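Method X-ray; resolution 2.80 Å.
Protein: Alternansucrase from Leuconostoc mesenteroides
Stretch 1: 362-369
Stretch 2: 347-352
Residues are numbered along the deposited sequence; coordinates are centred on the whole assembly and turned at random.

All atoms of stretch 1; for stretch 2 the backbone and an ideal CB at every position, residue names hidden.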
# COMPACT_ATOMS: atom_id res chain seq x y z
N TYR A 362 -21.88 32.70 26.74
CA TYR A 362 -20.84 31.86 26.15
C TYR A 362 -19.51 32.17 26.80
O TYR A 362 -19.09 33.31 26.86
CB TYR A 362 -20.72 32.08 24.63
CG TYR A 362 -19.46 31.48 24.04
CD1 TYR A 362 -19.31 30.10 23.94
CD2 TYR A 362 -18.42 32.28 23.61
CE1 TYR A 362 -18.15 29.56 23.41
CE2 TYR A 362 -17.27 31.73 23.07
CZ TYR A 362 -17.14 30.38 22.99
OH TYR A 362 -15.99 29.84 22.47
N PHE A 363 -18.85 31.12 27.30
CA PHE A 363 -17.56 31.29 27.97
C PHE A 363 -16.35 31.06 27.03
O PHE A 363 -16.19 30.01 26.43
CB PHE A 363 -17.50 30.41 29.20
CG PHE A 363 -18.56 30.74 30.20
CD1 PHE A 363 -18.34 31.74 31.11
CD2 PHE A 363 -19.77 30.09 30.20
CE1 PHE A 363 -19.31 32.09 32.02
CE2 PHE A 363 -20.75 30.42 31.10
CZ PHE A 363 -20.52 31.42 32.02
N ASP A 364 -15.56 32.12 26.92
CA ASP A 364 -14.44 32.26 25.98
C ASP A 364 -13.58 31.02 25.84
O ASP A 364 -13.30 30.36 26.83
CB ASP A 364 -13.56 33.41 26.51
CG ASP A 364 -12.90 34.20 25.43
OD1 ASP A 364 -12.38 33.61 24.45
OD2 ASP A 364 -12.91 35.43 25.57
N ALA A 365 -13.11 30.74 24.63
CA ALA A 365 -12.10 29.69 24.41
C ALA A 365 -10.73 30.07 24.99
O ALA A 365 -9.99 29.20 25.45
CB ALA A 365 -11.98 29.39 22.93
N ASP A 366 -10.40 31.37 24.96
CA ASP A 366 -9.09 31.88 25.43
C ASP A 366 -8.95 31.81 26.94
O ASP A 366 -8.11 31.09 27.44
CB ASP A 366 -8.87 33.34 25.00
CG ASP A 366 -8.70 33.51 23.49
OD1 ASP A 366 -8.77 32.50 22.75
OD2 ASP A 366 -8.53 34.67 23.05
N THR A 367 -9.79 32.55 27.66
CA THR A 367 -9.66 32.69 29.11
C THR A 367 -10.87 32.21 29.91
O THR A 367 -10.85 32.27 31.12
CB THR A 367 -9.37 34.15 29.50
OG1 THR A 367 -10.45 34.99 29.09
CG2 THR A 367 -8.08 34.65 28.86
N GLY A 368 -11.93 31.76 29.23
CA GLY A 368 -13.17 31.38 29.90
C GLY A 368 -14.10 32.49 30.33
O GLY A 368 -15.09 32.23 31.02
N ALA A 369 -13.80 33.73 29.96
CA ALA A 369 -14.62 34.87 30.37
C ALA A 369 -15.94 34.95 29.60
O ALA A 369 -15.97 34.86 28.38
CB ALA A 369 -13.85 36.18 30.23
N UNK A 347 -13.23 22.94 37.96
CA UNK A 347 -12.58 23.16 36.66
C UNK A 347 -13.16 24.38 35.93
O UNK A 347 -14.36 24.51 35.81
CB UNK A 347 -12.73 21.91 35.78
N UNK A 348 -12.29 25.25 35.44
CA UNK A 348 -12.67 26.38 34.61
C UNK A 348 -13.10 25.84 33.25
O UNK A 348 -12.37 25.07 32.62
CB UNK A 348 -11.52 27.38 34.47
N UNK A 349 -14.28 26.25 32.79
CA UNK A 349 -14.84 25.74 31.54
C UNK A 349 -14.69 26.78 30.43
O UNK A 349 -15.24 27.89 30.49
CB UNK A 349 -16.31 25.36 31.72
N UNK A 350 -13.92 26.41 29.42
CA UNK A 350 -13.68 27.25 28.29
C UNK A 350 -14.39 26.67 27.09
O UNK A 350 -14.62 25.47 27.03
CB UNK A 350 -12.18 27.41 28.03
N UNK A 351 -14.74 27.54 26.15
CA UNK A 351 -15.56 27.21 24.98
C UNK A 351 -16.83 26.48 25.37
O UNK A 351 -17.15 25.43 24.84
CB UNK A 351 -14.76 26.36 23.99
N UNK A 352 -17.55 27.07 26.32
CA UNK A 352 -18.73 26.46 26.94
C UNK A 352 -19.90 27.44 26.82
O UNK A 352 -19.81 28.58 27.29
CB UNK A 352 -18.46 26.10 28.40

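At 347 stretch 1 offers nothing that would select a side chain, since none of its atoms lies within 5.5 Å of the ideal CB. The deposited residue is His347, which makes no contact here.

At 348 the CA-to-CB bond points sideways and the ideal CB is again out of reach, so only a side chain of some length could meet the loop around Thr367 and Gly368. Leucine, methionine or a longer polar chain would all serve. The residue is Leu348, in the t, p rotamer; its CD2 comes to 3.7 Å from Thr367 O. Its CD1 lies near Gly368, where an ideal CB on the glycine would sit a tight 3.2 Å away from it.

Position 349 also points sideways with no neighbour near its CB, and its main contribution is backbone: its carbonyl O lies 3.6 Å from Phe363 CB. Many residues would fit. It is Arg349, whose side chain leads away and is bonded elsewhere in the structure; a water oxygen lies 3.0 Å from Arg349 O and 2.6 Å from Gly368 O, linking the two carbonyls.

At 350 the ideal CB lies 3.4 Å from Asp364 O and 3.8 Å from Ala365 O, beside a turn whose carbonyl oxygens, with that of Asp366, suit a long chain with a donor or positive end; lysine, arginine and glutamine are all plausible. The residue is Lys350. From an m chi1 it extends through three t angles, placing CD 3.6 Å from Ala365 O and NZ 3.7 Å from Asp366 O, too far to count as a hydrogen bond.

Position 351 has phi 50° and psi 53°, a left-handed conformation that favours glycine, asparagine or aspartate. Its ideal CB is 4.0 Å from Tyr362 OH, a hydroxyl that can donate, so a short side chain with an acceptor is attractive. Asn351 meets both demands: Tyr362 OH donates to its OD1 at 2.5 Å, at the edge of the tyrosine ring. Its backbone N makes a weak hydrogen bond to Asp364 O at 3.2 Å.

At 352 the backbone is extended and pairs antiparallel with Phe363: N of 352 donates to Phe363 O (3.2 Å), and Phe363 N to O of 352 (2.7 Å). The ideal CB lies on the same sheet face as Phe363 CB, 4.5 Å away from it, so a beta-branched or aromatic residue is suitable. It is Tyr352, whose CB packs 4.4 Å from Phe363 CB.

Stretch 2 347-352: HLRKNY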
# COMPACT_ATOMS: atom_id res chain seq x y z
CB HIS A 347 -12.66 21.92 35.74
CG HIS A 347 -12.03 20.68 36.33
ND1 HIS A 347 -11.22 20.72 37.44
CD2 HIS A 347 -12.10 19.37 35.96
CE1 HIS A 347 -10.80 19.50 37.73
NE2 HIS A 347 -11.33 18.66 36.86
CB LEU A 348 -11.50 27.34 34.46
CG LEU A 348 -11.70 28.54 33.54
CD1 LEU A 348 -12.74 29.48 34.12
CD2 LEU A 348 -10.39 29.27 33.29
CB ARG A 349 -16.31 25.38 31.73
CG ARG A 349 -16.56 24.52 32.95
CD ARG A 349 -15.71 23.26 32.90
NE ARG A 349 -15.96 22.53 31.65
CZ ARG A 349 -16.72 21.45 31.51
NH1 ARG A 349 -17.32 20.89 32.55
NH2 ARG A 349 -16.87 20.89 30.31
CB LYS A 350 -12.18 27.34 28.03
CG LYS A 350 -11.35 27.84 29.22
CD LYS A 350 -9.91 28.04 28.81
CE LYS A 350 -9.03 28.34 30.00
NZ LYS A 350 -7.60 28.12 29.63
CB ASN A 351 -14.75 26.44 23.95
CG ASN A 351 -15.46 26.35 22.60
OD1 ASN A 351 -16.11 27.33 22.13
ND2 ASN A 351 -15.33 25.20 21.94
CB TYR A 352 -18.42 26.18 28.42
CG TYR A 352 -19.42 25.30 29.15
CD1 TYR A 352 -20.62 25.81 29.63
CD2 TYR A 352 -19.14 23.97 29.39
CE1 TYR A 352 -21.54 25.01 30.32
CE2 TYR A 352 -20.05 23.16 30.08
CZ TYR A 352 -21.25 23.69 30.54
OH TYR A 352 -22.16 22.89 31.23
O HOH W 1 -15.54 30.10 32.45
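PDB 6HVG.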